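Local coordinates for cytochrome P450 monooxygenase (Rhodococcus sp. ECU0066, PDB 6KBH), which probably works as a self-sufficient monooxygenase, in which electrons pass through its own FMN and [2Fe-2S] cluster to a heme bound by a cysteine thiolate, at residues A[73-79]-A[351-356]; A[400-405]-A[463-467]; A[408-412]-A[456-461]; A[508-512]-A[521-525]; A[595-599]-A[622-627]. All blocks are in the same frame, centred on the assembly; numbering follows the deposited sequence.

The five contacts follow the chain from the heme end to the flavin end. Contact 1, in the P450 sheet, and contact 2, on the helix after the heme-ligating cysteine, each bring a side chain near the heme, Ile355 and Arg400, nearest atoms about 7 Å from it. Contact 3 uses the same helix 396-413, its centre about 14 Å from that of contact 2, and is nested inside the loop that contact 2 closes. Contact 4 holds FMN, and its Gln521 side chain lies about 6 Å, nearest atoms, from the [2Fe-2S] cluster. Contact 5 adjoins contact 4, Cys525 O meeting Arg622 NH1 at 2.5 Å, whereas contacts 1 and 5 lie about 66 Å apart, centre to centre.

Contact 1: A[73-79]-A[351-356]; sequences LGYWVVT and AKLLIV
A buried parallel strand pairing in the mixed sheet of the P450 domain joins strands 76-78 and 352-355 across more than 270 residues. Their short axes approach to 4.7 Å at -31°. The register sets Trp76 beside Leu353, Val77 beside Leu354 and Val78 beside Ile355, CA atoms 4.7 to 5.1 Å apart. Four backbone hydrogen bonds form the ladder: Trp76 N to Lys352 O (3.0 Å), Leu354 N to Trp76 O (2.8 Å), Val78 N to Leu354 O (2.9 Å) and Val356 N to Val78 O (3.0 Å). On the face of Trp76 and Val78, Leu353 CD2 packs on Trp76 CB (3.9 Å) and Ile355 CG2 on Val78 CB (4.0 Å). The other face carries Val77 and Leu354. Tyr75 (chi1 m) lays its ring over Lys352, whose CB is 3.5 Å from the centroid in a CH-pi contact; Lys352 NZ salt-bridges Glu101. Strand 332-336, with heme-binding Arg334, flanks 352-355 on its other edge, typical of the first (beta1) sheet of the cytochrome P450 fold.

Contact 2: A[400-405]-A[463-467]; sequences RMEIQI and VKIGE
Two branched side chains from an extended loop press into the side of helix 396-413, the helix that follows the heme-ligating Cys393. Residues 400-405 are regular helix (Gln404 N to Arg400 O and Ile405 N to Met401 O, both 3.1 Å), while 463-465 run extended and Gly466 then turns into the left-handed region (phi 86°, psi 4°). CA atoms come nearest at Met401 and Val463 (6.1 Å) and at Arg400 and Ile465 (6.3 Å). Val463 (chi1 t) fills the hollow between side chains one turn apart: its CG2 touches Met401 CG at 3.7 Å and Ile405 CG1 at 3.8 Å. Ile465 (chi1 p, chi2 t) fills the next dent, its CG2 3.5 Å from both Arg400 CB and Met401 N, its CD1 3.8 Å from Met401 CB. Gln404, on the same side, touches both. Lys464, between these two residues, points its CB away. Arg400 carries its charge past the loop to salt bridges with Glu320 and Asp730, and Gly466 bonds through its backbone to Ala731. Val463 and Ile465 thus make mainly apolar contacts, while the charge of Arg400 is satisfied beyond the loop, tying the heme domain to the ferredoxin-like part that holds the [2Fe-2S] cluster.

Contact 3: A[408-412]-A[456-461]; sequences EELTR and LLSRRQ
An arginine on the later part of helix 396-413, the P450 helix that follows the heme-ligating cysteine (the L helix), reaches out to the backbone of a surface loop and holds it alongside by a hydrogen bond to a carbonyl. The helix is kinked, with no regular bond at the N of Glu408 or Thr411, although Arg412 N still reaches Glu408 O at 2.7 Å. CA atoms are 7.1 Å apart at Arg412 and Leu456 and 8.0 Å at Glu408 and Gln461. The segment starts with Leu456, its CG 4.0 Å from Arg412 CD. Residues 456-458 have helical backbone angles without the regular bonds. At Arg459 the chain becomes extended; its CB covers one face of the Arg412 guanidinium, 3.5 Å from NH1. Arg460 points its CB away. Gln461 N then gives a weak bond to Glu408 OE2 (3.4 Å), an oxygen that also pairs with Arg157. Glu408 (chi1 p) and Arg412 (chi1 and chi2 m) form a salt bridge, OE1 to NH1 3.3 Å; the oxygen lies well off the guanidinium plane, so only the charges interact and no N-H points at it. That same NH1 donates a hydrogen bond to Arg459 O at 2.7 Å.

Contact 4: A[508-512]-A[521-525]; sequences GSHID and QYSLC. With FMN (flavin mononucleotide), chain B.
Most striking here is how the flavin borrows the backbone of a beta hairpin: Ser523 N donates to FMN N5 at 3.3 Å, while Gln521 O accepts from FMN O2' at 3.0 Å and lies 2.9 Å from FMN C10. The hairpin pairs strand 510-515 with strand 518-523 of the six-stranded antiparallel barrel of the FR-type flavin domain; the short axes run at 158°, 4.6 Å apart. Asp512 and Gln521 form a non-hydrogen-bonded pair, CA atoms 4.4 Å apart and side chains on one face. Tyr522 N bonds to Ile511 O (3.2 Å), Ile511 N weakly to Tyr522 O (3.4 Å), and Leu524 N to Ser509 O (3.2 Å). Ile511 CD1 also meets Leu524 CD2 at 3.4 Å; Asp512 salt-bridges Arg567. On the cofactor side His510 CB is 3.5 Å from FMN O4, and Tyr522 OH and FMN O4' share a weak bond at 3.3 Å. Arg520, Gln521, Tyr522 and Ser523 match the RxYS motif of the ferredoxin reductase family. The Ser523 amide thus addresses N5, the flavin's redox nitrogen, and Gln521 packs on cluster ligand Cys740, a geometry consistent with electron passage from flavin to the [2Fe-2S] centre.

Contact 5: A[595-599]-A[622-627]; sequences ADQVK and RLARDH
Asp596 is the hub: one carboxylate serves two donors, one from helix 620-625 and one from the residues just after it. Its OD1 accepts from His627 NE2 at 2.5 Å and its OD2 from Arg622 NH2 at 3.1 Å, the latter a salt bridge lying near the guanidinium plane. Asp596 (chi1 m) sits on helix 588-601; Arg622 (chi1 t, chi3 t), on helix 620-625, also gives NH1 to Cys525 O in the flavin-binding part. Asp626 is the first residue to leave helical angles, and His627 follows in the left-handed region (phi 63°, psi 13°), which points its CA-to-CB bond toward helix 588-601. Ala595 CB lies over the ring face, 4.1 Å from its centroid in a CH-pi contact, and Lys599 CB touches the edge at His627 CE1 (3.8 Å); Tyr605 meets the same ring at about 80°. The nearest CA pair is Ala595 and His627, 7.8 Å apart. A second ionic set lies alongside: Lys599 NZ reaches Asp626 OD1 at a very short 2.5 Å, and Arg625 NE makes a very short salt bridge to its neighbour Asp626 OD2 (2.4 Å), giving a three-residue network. Helix 588-601 leads from strand 578-584 to strand 605-611, and helix 620-625 from there to strand 631-635, so these are successive beta-alpha-beta crossover helices packed side by side, as in the parallel-sheet nucleotide-binding-like domain of ferredoxin reductases.

Contact 1: A[73-79]-A[351-356]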
# COMPACT_ATOMS: atom_id res chain seq x y z
N LEU A 73 -21.69 -21.15 18.53
CA LEU A 73 -22.07 -19.76 18.35
C LEU A 73 -23.31 -19.70 17.46
O LEU A 73 -23.77 -20.72 16.93
CB LEU A 73 -20.89 -18.97 17.78
CG LEU A 73 -20.98 -17.53 17.32
CD1 LEU A 73 -19.89 -16.71 17.97
CD2 LEU A 73 -20.80 -17.51 15.83
N GLY A 74 -23.90 -18.52 17.31
CA GLY A 74 -25.15 -18.47 16.58
C GLY A 74 -25.06 -18.16 15.10
O GLY A 74 -26.10 -17.91 14.48
N TYR A 75 -23.87 -18.18 14.50
CA TYR A 75 -23.68 -17.64 13.17
C TYR A 75 -23.35 -18.73 12.15
O TYR A 75 -22.96 -19.85 12.49
CB TYR A 75 -22.55 -16.60 13.12
CG TYR A 75 -22.71 -15.35 13.96
CD1 TYR A 75 -23.66 -15.27 14.97
CD2 TYR A 75 -21.91 -14.25 13.72
CE1 TYR A 75 -23.80 -14.12 15.73
CE2 TYR A 75 -22.05 -13.10 14.46
CZ TYR A 75 -22.99 -13.03 15.47
OH TYR A 75 -23.10 -11.88 16.20
N TRP A 76 -23.49 -18.35 10.88
CA TRP A 76 -22.92 -19.09 9.77
C TRP A 76 -21.49 -18.60 9.54
O TRP A 76 -21.22 -17.40 9.62
CB TRP A 76 -23.77 -18.88 8.51
CG TRP A 76 -25.20 -19.25 8.72
CD1 TRP A 76 -26.13 -18.58 9.47
CD2 TRP A 76 -25.87 -20.40 8.18
NE1 TRP A 76 -27.33 -19.24 9.43
CE2 TRP A 76 -27.20 -20.36 8.64
CE3 TRP A 76 -25.47 -21.45 7.36
CZ2 TRP A 76 -28.14 -21.33 8.30
CZ3 TRP A 76 -26.40 -22.42 7.02
CH2 TRP A 76 -27.72 -22.35 7.49
N VAL A 77 -20.59 -19.54 9.27
CA VAL A 77 -19.16 -19.26 9.18
C VAL A 77 -18.75 -19.30 7.71
O VAL A 77 -19.10 -20.23 6.99
CB VAL A 77 -18.33 -20.26 10.01
CG1 VAL A 77 -16.87 -19.85 10.03
CG2 VAL A 77 -18.88 -20.35 11.41
N VAL A 78 -17.99 -18.28 7.29
CA VAL A 78 -17.53 -18.14 5.92
C VAL A 78 -16.02 -18.07 5.93
O VAL A 78 -15.43 -17.27 6.68
CB VAL A 78 -18.15 -16.91 5.24
CG1 VAL A 78 -17.66 -16.80 3.79
CG2 VAL A 78 -19.66 -16.99 5.29
N THR A 79 -15.39 -18.88 5.10
CA THR A 79 -14.02 -19.29 5.34
C THR A 79 -13.06 -18.93 4.21
O THR A 79 -11.90 -18.61 4.51
CB THR A 79 -14.01 -20.80 5.63
OG1 THR A 79 -14.41 -21.01 6.99
CG2 THR A 79 -12.67 -21.43 5.40
N ALA A 351 -29.94 -14.24 9.10
CA ALA A 351 -28.74 -14.97 9.49
C ALA A 351 -27.59 -14.00 9.74
O ALA A 351 -27.45 -12.98 9.07
CB ALA A 351 -28.35 -15.98 8.42
N LYS A 352 -26.75 -14.35 10.71
CA LYS A 352 -25.59 -13.56 11.07
C LYS A 352 -24.34 -14.26 10.57
O LYS A 352 -24.19 -15.47 10.76
CB LYS A 352 -25.52 -13.36 12.59
CG LYS A 352 -26.72 -12.62 13.17
CD LYS A 352 -26.59 -12.43 14.67
CE LYS A 352 -27.79 -11.71 15.26
NZ LYS A 352 -27.64 -11.51 16.73
N LEU A 353 -23.46 -13.52 9.91
CA LEU A 353 -22.28 -14.09 9.28
C LEU A 353 -21.05 -13.87 10.14
O LEU A 353 -20.84 -12.78 10.69
CB LEU A 353 -22.06 -13.49 7.89
CG LEU A 353 -23.08 -13.90 6.83
CD1 LEU A 353 -22.61 -13.48 5.43
CD2 LEU A 353 -23.35 -15.39 6.88
N LEU A 354 -20.24 -14.91 10.28
CA LEU A 354 -18.88 -14.80 10.82
C LEU A 354 -17.92 -15.02 9.66
O LEU A 354 -17.67 -16.16 9.26
CB LEU A 354 -18.63 -15.80 11.94
CG LEU A 354 -17.32 -15.52 12.66
CD1 LEU A 354 -17.39 -14.17 13.35
CD2 LEU A 354 -16.98 -16.62 13.65
N ILE A 355 -17.40 -13.93 9.11
CA ILE A 355 -16.52 -13.98 7.95
C ILE A 355 -15.08 -13.92 8.45
O ILE A 355 -14.62 -12.90 8.96
CB ILE A 355 -16.85 -12.87 6.94
CG1 ILE A 355 -16.78 -11.48 7.57
CG2 ILE A 355 -18.26 -13.09 6.39
CD1 ILE A 355 -17.41 -10.39 6.73
N VAL A 356 -14.36 -15.03 8.32
CA VAL A 356 -13.08 -15.22 9.00
C VAL A 356 -12.00 -14.59 8.12
O VAL A 356 -11.46 -15.22 7.21
CB VAL A 356 -12.80 -16.68 9.31
CG1 VAL A 356 -11.55 -16.82 10.16
CG2 VAL A 356 -13.99 -17.31 10.02

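Contact 2: A[400-405]-A[463-467]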
# COMPACT_ATOMS: atom_id res chain seq x y z
N ARG A 400 -1.02 1.64 9.50
CA ARG A 400 0.13 1.23 8.70
C ARG A 400 1.36 2.06 9.05
O ARG A 400 2.46 1.52 9.22
CB ARG A 400 -0.19 1.36 7.21
CG ARG A 400 -0.86 0.15 6.61
CD ARG A 400 -1.46 0.49 5.26
NE ARG A 400 -1.85 -0.70 4.52
CZ ARG A 400 -2.63 -0.69 3.44
NH1 ARG A 400 -3.11 0.46 2.98
NH2 ARG A 400 -2.93 -1.83 2.83
N MET A 401 1.20 3.38 9.14
CA MET A 401 2.30 4.24 9.56
C MET A 401 2.78 3.86 10.96
O MET A 401 3.98 3.70 11.20
CB MET A 401 1.86 5.70 9.52
CG MET A 401 2.77 6.64 10.28
SD MET A 401 2.06 8.26 10.62
CE MET A 401 2.11 9.00 8.99
N GLU A 402 1.83 3.70 11.88
CA GLU A 402 2.15 3.41 13.28
C GLU A 402 3.00 2.15 13.41
O GLU A 402 4.01 2.14 14.12
CB GLU A 402 0.84 3.24 14.04
CG GLU A 402 0.80 3.89 15.37
CD GLU A 402 -0.61 4.00 15.86
OE1 GLU A 402 -1.54 3.89 15.04
OE2 GLU A 402 -0.79 4.15 17.07
N ILE A 403 2.59 1.07 12.74
CA ILE A 403 3.34 -0.17 12.80
C ILE A 403 4.73 0.02 12.20
O ILE A 403 5.74 -0.41 12.77
CB ILE A 403 2.58 -1.30 12.09
CG1 ILE A 403 1.23 -1.54 12.75
CG2 ILE A 403 3.40 -2.58 12.12
CD1 ILE A 403 1.33 -2.07 14.14
N GLN A 404 4.79 0.68 11.04
CA GLN A 404 6.06 0.86 10.34
C GLN A 404 7.11 1.54 11.21
O GLN A 404 8.29 1.17 11.16
CB GLN A 404 5.83 1.67 9.07
CG GLN A 404 5.64 0.84 7.83
CD GLN A 404 5.05 1.65 6.72
OE1 GLN A 404 3.86 1.92 6.72
NE2 GLN A 404 5.89 2.10 5.79
N ILE A 405 6.72 2.54 11.99
CA ILE A 405 7.68 3.25 12.83
C ILE A 405 8.01 2.46 14.10
O ILE A 405 9.16 2.44 14.54
CB ILE A 405 7.19 4.68 13.14
CG1 ILE A 405 6.66 5.35 11.90
CG2 ILE A 405 8.35 5.51 13.63
CD1 ILE A 405 5.65 6.43 12.17
N VAL A 463 7.87 7.26 6.17
CA VAL A 463 6.81 6.27 6.04
C VAL A 463 6.43 6.10 4.58
O VAL A 463 6.49 7.04 3.77
CB VAL A 463 5.61 6.72 6.90
CG1 VAL A 463 4.36 5.95 6.55
CG2 VAL A 463 5.94 6.57 8.37
N LYS A 464 6.05 4.87 4.21
CA LYS A 464 5.44 4.60 2.91
C LYS A 464 4.15 3.82 3.15
O LYS A 464 4.20 2.64 3.51
CB LYS A 464 6.39 3.85 1.99
CG LYS A 464 7.49 4.75 1.45
CD LYS A 464 8.09 4.25 0.16
CE LYS A 464 9.07 5.29 -0.37
NZ LYS A 464 8.42 6.59 -0.68
N ILE A 465 3.02 4.49 2.96
CA ILE A 465 1.70 3.90 3.19
C ILE A 465 0.79 4.25 2.02
O ILE A 465 1.00 5.25 1.32
CB ILE A 465 1.05 4.37 4.51
CG1 ILE A 465 1.00 5.90 4.57
CG2 ILE A 465 1.76 3.79 5.69
CD1 ILE A 465 0.73 6.46 5.94
N GLY A 466 -0.22 3.42 1.83
CA GLY A 466 -1.20 3.65 0.79
C GLY A 466 -0.84 3.10 -0.56
O GLY A 466 -1.59 3.31 -1.52
N GLU A 467 0.29 2.40 -0.68
CA GLU A 467 0.70 1.87 -1.97
C GLU A 467 0.57 0.36 -1.98
O GLU A 467 0.92 -0.30 -0.99
CB GLU A 467 2.15 2.27 -2.28
CG GLU A 467 2.43 3.76 -2.12
CD GLU A 467 3.90 4.07 -1.93
OE1 GLU A 467 4.73 3.14 -1.99
OE2 GLU A 467 4.23 5.26 -1.70

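Contact 3: A[408-412]-A[456-461]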
# COMPACT_ATOMS: atom_id res chain seq x y z
N GLU A 408 10.43 0.27 12.94
CA GLU A 408 11.77 0.66 12.54
C GLU A 408 12.63 0.98 13.76
O GLU A 408 13.80 0.59 13.80
CB GLU A 408 11.77 1.83 11.54
CG GLU A 408 11.27 3.17 11.98
CD GLU A 408 11.97 4.31 11.24
OE1 GLU A 408 13.22 4.36 11.28
OE2 GLU A 408 11.28 5.15 10.64
N GLU A 409 12.06 1.62 14.79
CA GLU A 409 12.86 1.93 15.97
C GLU A 409 13.36 0.67 16.67
O GLU A 409 14.51 0.61 17.10
CB GLU A 409 12.07 2.80 16.95
CG GLU A 409 12.97 3.32 18.05
CD GLU A 409 12.34 4.40 18.90
OE1 GLU A 409 11.11 4.61 18.80
OE2 GLU A 409 13.09 5.06 19.66
N LEU A 410 12.50 -0.34 16.79
CA LEU A 410 12.91 -1.55 17.50
C LEU A 410 13.89 -2.39 16.68
O LEU A 410 14.68 -3.15 17.24
CB LEU A 410 11.69 -2.38 17.90
CG LEU A 410 10.62 -1.63 18.69
CD1 LEU A 410 9.39 -2.49 18.86
CD2 LEU A 410 11.15 -1.17 20.04
N THR A 411 13.84 -2.27 15.35
CA THR A 411 14.87 -2.91 14.53
C THR A 411 16.13 -2.07 14.45
O THR A 411 17.23 -2.61 14.27
CB THR A 411 14.35 -3.18 13.12
OG1 THR A 411 14.07 -1.94 12.46
CG2 THR A 411 13.09 -4.04 13.19
N ARG A 412 16.01 -0.75 14.56
CA ARG A 412 17.19 0.11 14.60
C ARG A 412 17.96 -0.09 15.89
O ARG A 412 19.12 -0.51 15.88
CB ARG A 412 16.78 1.58 14.45
CG ARG A 412 16.36 1.98 13.05
CD ARG A 412 17.54 2.47 12.24
NE ARG A 412 17.08 3.11 11.01
CZ ARG A 412 16.52 4.32 10.96
NH1 ARG A 412 16.34 5.02 12.07
NH2 ARG A 412 16.13 4.82 9.80
N LEU A 456 22.30 6.72 14.99
CA LEU A 456 21.23 5.97 14.32
C LEU A 456 19.85 6.57 14.55
O LEU A 456 18.91 6.25 13.82
CB LEU A 456 21.22 4.50 14.78
CG LEU A 456 21.12 3.55 13.59
CD1 LEU A 456 22.11 4.02 12.56
CD2 LEU A 456 21.38 2.08 13.95
N LEU A 457 19.70 7.38 15.57
CA LEU A 457 18.39 7.91 15.94
C LEU A 457 17.99 9.10 15.08
O LEU A 457 16.83 9.21 14.65
CB LEU A 457 18.37 8.28 17.44
CG LEU A 457 18.93 7.28 18.46
CD1 LEU A 457 20.43 7.04 18.27
CD2 LEU A 457 18.66 7.78 19.88
N SER A 458 18.93 10.00 14.82
CA SER A 458 18.70 11.06 13.84
C SER A 458 18.31 10.48 12.49
O SER A 458 17.65 11.16 11.69
CB SER A 458 19.94 11.93 13.71
OG SER A 458 20.39 12.39 14.97
N ARG A 459 18.72 9.24 12.21
CA ARG A 459 18.18 8.52 11.06
C ARG A 459 16.68 8.32 11.22
O ARG A 459 16.23 7.73 12.22
CB ARG A 459 18.84 7.15 10.92
CG ARG A 459 20.31 7.15 10.66
CD ARG A 459 20.63 5.83 9.98
NE ARG A 459 21.73 5.91 9.02
CZ ARG A 459 23.00 6.09 9.36
NH1 ARG A 459 23.33 6.22 10.63
NH2 ARG A 459 23.93 6.13 8.42
N ARG A 460 15.91 8.79 10.25
CA ARG A 460 14.48 8.54 10.24
C ARG A 460 14.10 8.13 8.82
O ARG A 460 14.48 8.80 7.86
CB ARG A 460 13.69 9.75 10.73
CG ARG A 460 13.40 10.87 9.75
CD ARG A 460 12.02 11.42 10.04
NE ARG A 460 11.38 11.90 8.82
CZ ARG A 460 10.12 12.32 8.77
NH1 ARG A 460 9.38 12.32 9.87
NH2 ARG A 460 9.61 12.76 7.62
N GLN A 461 13.41 6.99 8.70
CA GLN A 461 13.00 6.61 7.35
C GLN A 461 11.59 7.11 7.10
O GLN A 461 10.70 6.89 7.92
CB GLN A 461 13.05 5.11 7.16
CG GLN A 461 12.85 4.71 5.72
CD GLN A 461 12.84 3.23 5.51
OE1 GLN A 461 12.73 2.47 6.47
NE2 GLN A 461 12.97 2.79 4.26

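Contact 4: A[508-512]-A[521-525]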
# COMPACT_ATOMS: atom_id res chain seq x y z
N GLY A 508 16.41 -1.23 -24.34
CA GLY A 508 15.45 -0.18 -24.08
C GLY A 508 14.90 -0.19 -22.67
O GLY A 508 14.26 0.79 -22.27
N SER A 509 15.14 -1.25 -21.90
CA SER A 509 14.63 -1.33 -20.54
C SER A 509 15.29 -0.29 -19.65
O SER A 509 16.43 0.13 -19.88
CB SER A 509 14.84 -2.73 -19.96
OG SER A 509 14.52 -3.74 -20.90
N HIS A 510 14.57 0.11 -18.62
CA HIS A 510 15.01 1.10 -17.65
C HIS A 510 14.80 0.53 -16.25
O HIS A 510 14.29 -0.57 -16.07
CB HIS A 510 14.24 2.41 -17.81
CG HIS A 510 12.76 2.24 -17.75
ND1 HIS A 510 11.98 2.09 -18.88
CD2 HIS A 510 11.91 2.17 -16.70
CE1 HIS A 510 10.72 1.95 -18.53
NE2 HIS A 510 10.65 1.99 -17.21
N ILE A 511 15.19 1.31 -15.24
CA ILE A 511 14.85 0.98 -13.86
C ILE A 511 14.46 2.25 -13.12
O ILE A 511 14.88 3.35 -13.46
CB ILE A 511 15.98 0.30 -13.07
CG1 ILE A 511 16.87 -0.55 -13.94
CG2 ILE A 511 15.40 -0.67 -12.08
CD1 ILE A 511 18.11 -0.90 -13.19
N ASP A 512 13.69 2.06 -12.05
CA ASP A 512 13.29 3.14 -11.17
C ASP A 512 14.15 3.10 -9.92
O ASP A 512 14.02 2.18 -9.10
CB ASP A 512 11.80 3.05 -10.84
CG ASP A 512 10.93 3.03 -12.08
OD1 ASP A 512 11.43 2.60 -13.15
OD2 ASP A 512 9.76 3.45 -12.00
N GLN A 521 13.91 7.25 -13.45
CA GLN A 521 14.26 6.10 -14.27
C GLN A 521 15.40 6.43 -15.21
O GLN A 521 15.46 7.53 -15.76
CB GLN A 521 13.06 5.60 -15.09
CG GLN A 521 11.77 5.50 -14.30
CD GLN A 521 10.74 6.49 -14.80
OE1 GLN A 521 10.21 6.34 -15.90
NE2 GLN A 521 10.47 7.51 -13.99
N TYR A 522 16.30 5.47 -15.39
CA TYR A 522 17.45 5.62 -16.28
C TYR A 522 17.66 4.33 -17.04
O TYR A 522 17.72 3.26 -16.43
CB TYR A 522 18.71 6.01 -15.48
CG TYR A 522 18.53 7.27 -14.66
CD1 TYR A 522 18.22 8.47 -15.27
CD2 TYR A 522 18.67 7.27 -13.27
CE1 TYR A 522 18.05 9.63 -14.55
CE2 TYR A 522 18.49 8.45 -12.53
CZ TYR A 522 18.18 9.62 -13.20
OH TYR A 522 18.00 10.82 -12.55
N SER A 523 17.77 4.42 -18.37
CA SER A 523 18.00 3.25 -19.21
C SER A 523 19.24 2.48 -18.77
O SER A 523 20.10 2.99 -18.03
CB SER A 523 18.15 3.67 -20.68
OG SER A 523 16.97 4.28 -21.16
N LEU A 524 19.33 1.24 -19.22
CA LEU A 524 20.44 0.35 -18.87
C LEU A 524 21.35 0.15 -20.06
O LEU A 524 20.95 -0.45 -21.07
CB LEU A 524 19.91 -0.99 -18.35
CG LEU A 524 19.17 -0.73 -17.06
CD1 LEU A 524 17.97 -1.63 -16.98
CD2 LEU A 524 20.14 -0.95 -15.93
N CYS A 525 22.58 0.64 -19.93
CA CYS A 525 23.58 0.62 -20.98
C CYS A 525 24.69 -0.37 -20.70
O CYS A 525 25.73 -0.34 -21.37
CB CYS A 525 24.15 2.02 -21.16
SG CYS A 525 24.44 2.82 -19.59
N1 FMN B . 13.19 9.10 -18.00
C2 FMN B . 12.21 8.24 -18.31
O2 FMN B . 11.00 8.58 -18.10
N3 FMN B . 12.45 7.03 -18.83
C4 FMN B . 13.73 6.66 -19.06
O4 FMN B . 14.00 5.44 -19.58
C4A FMN B . 14.77 7.53 -18.75
N5 FMN B . 16.04 7.15 -18.98
C5A FMN B . 17.03 8.00 -18.68
C6 FMN B . 18.32 7.58 -18.93
C7 FMN B . 19.38 8.41 -18.64
C7M FMN B . 20.77 7.81 -18.97
C8 FMN B . 19.16 9.68 -18.10
C8M FMN B . 20.30 10.63 -17.76
C9 FMN B . 17.86 10.11 -17.87
C9A FMN B . 16.78 9.27 -18.14
N10 FMN B . 15.50 9.65 -17.92
C10 FMN B . 14.49 8.79 -18.21
C1' FMN B . 15.17 10.98 -17.31
C2' FMN B . 15.21 10.94 -15.80
O2' FMN B . 14.22 10.19 -15.24
C3' FMN B . 15.14 12.33 -15.23
O3' FMN B . 14.01 13.06 -15.64
C4' FMN B . 16.43 13.13 -15.52
O4' FMN B . 17.65 12.52 -15.34
C5' FMN B . 16.55 14.38 -14.61
O5' FMN B . 16.18 14.23 -13.22
P FMN B . 15.92 15.53 -12.37
O1P FMN B . 15.02 15.20 -11.20
O2P FMN B . 17.20 16.08 -11.83
O3P FMN B . 15.27 16.53 -13.27

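Contact 5: A[595-599]-A[622-627]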
# COMPACT_ATOMS: atom_id res chain seq x y z
N ALA A 595 21.40 -1.22 -30.27
CA ALA A 595 22.43 -1.47 -31.27
C ALA A 595 23.14 -2.79 -31.00
O ALA A 595 23.52 -3.50 -31.94
CB ALA A 595 23.43 -0.31 -31.29
N ASP A 596 23.33 -3.14 -29.73
CA ASP A 596 24.04 -4.37 -29.40
C ASP A 596 23.21 -5.60 -29.69
O ASP A 596 23.74 -6.60 -30.21
CB ASP A 596 24.48 -4.34 -27.93
CG ASP A 596 25.63 -3.38 -27.68
OD1 ASP A 596 26.28 -2.96 -28.66
OD2 ASP A 596 25.89 -3.06 -26.51
N GLN A 597 21.91 -5.57 -29.37
CA GLN A 597 21.03 -6.69 -29.74
C GLN A 597 21.13 -6.99 -31.22
O GLN A 597 21.23 -8.16 -31.62
CB GLN A 597 19.57 -6.39 -29.38
CG GLN A 597 19.27 -5.98 -27.95
CD GLN A 597 18.08 -6.74 -27.37
OE1 GLN A 597 18.21 -7.90 -26.96
NE2 GLN A 597 16.91 -6.12 -27.39
N VAL A 598 21.13 -5.95 -32.05
CA VAL A 598 21.07 -6.15 -33.50
C VAL A 598 22.41 -6.65 -34.04
O VAL A 598 22.44 -7.40 -35.02
CB VAL A 598 20.63 -4.85 -34.19
CG1 VAL A 598 20.59 -5.04 -35.70
CG2 VAL A 598 19.27 -4.42 -33.68
N LYS A 599 23.53 -6.25 -33.42
CA LYS A 599 24.80 -6.82 -33.85
C LYS A 599 24.88 -8.30 -33.52
O LYS A 599 25.54 -9.06 -34.23
CB LYS A 599 25.97 -6.04 -33.24
CG LYS A 599 26.59 -6.60 -31.97
CD LYS A 599 28.06 -6.20 -31.91
CE LYS A 599 28.74 -6.63 -30.63
NZ LYS A 599 30.19 -6.28 -30.69
N ARG A 622 32.95 3.59 -26.65
CA ARG A 622 32.20 2.36 -26.82
C ARG A 622 31.67 2.24 -28.25
O ARG A 622 31.72 1.15 -28.85
CB ARG A 622 31.06 2.34 -25.81
CG ARG A 622 29.96 1.35 -26.09
CD ARG A 622 29.39 0.89 -24.77
NE ARG A 622 28.29 -0.04 -24.91
CZ ARG A 622 27.54 -0.43 -23.90
NH1 ARG A 622 27.78 0.04 -22.68
NH2 ARG A 622 26.55 -1.30 -24.08
N LEU A 623 31.18 3.34 -28.81
CA LEU A 623 30.64 3.37 -30.17
C LEU A 623 31.73 3.25 -31.23
O LEU A 623 31.42 2.97 -32.40
CB LEU A 623 29.85 4.66 -30.38
CG LEU A 623 28.48 4.67 -31.04
CD1 LEU A 623 27.67 3.48 -30.59
CD2 LEU A 623 27.79 5.95 -30.63
N ALA A 624 32.99 3.48 -30.87
CA ALA A 624 34.10 3.34 -31.81
C ALA A 624 34.61 1.91 -31.86
O ALA A 624 34.86 1.38 -32.95
CB ALA A 624 35.24 4.28 -31.43
N ARG A 625 34.77 1.27 -30.70
CA ARG A 625 35.26 -0.10 -30.64
C ARG A 625 34.27 -1.07 -31.26
O ARG A 625 34.68 -2.08 -31.86
CB ARG A 625 35.55 -0.46 -29.18
CG ARG A 625 35.63 -1.94 -28.87
CD ARG A 625 34.88 -2.25 -27.57
NE ARG A 625 33.45 -2.42 -27.78
CZ ARG A 625 32.55 -2.48 -26.80
NH1 ARG A 625 32.93 -2.39 -25.53
NH2 ARG A 625 31.27 -2.64 -27.09
N ASP A 626 32.97 -0.80 -31.12
CA ASP A 626 31.92 -1.61 -31.72
C ASP A 626 30.94 -0.68 -32.43
O ASP A 626 30.74 0.46 -32.00
CB ASP A 626 31.18 -2.44 -30.66
CG ASP A 626 31.86 -3.77 -30.40
OD1 ASP A 626 31.92 -4.60 -31.32
OD2 ASP A 626 32.33 -3.98 -29.26
N HIS A 627 30.35 -1.16 -33.52
CA HIS A 627 29.48 -0.38 -34.38
C HIS A 627 30.21 0.78 -35.05
O HIS A 627 29.56 1.67 -35.61
CB HIS A 627 28.25 0.16 -33.63
CG HIS A 627 27.70 -0.79 -32.61
ND1 HIS A 627 27.13 -2.00 -32.95
CD2 HIS A 627 27.63 -0.71 -31.26
CE1 HIS A 627 26.74 -2.62 -31.85
NE2 HIS A 627 27.03 -1.86 -30.82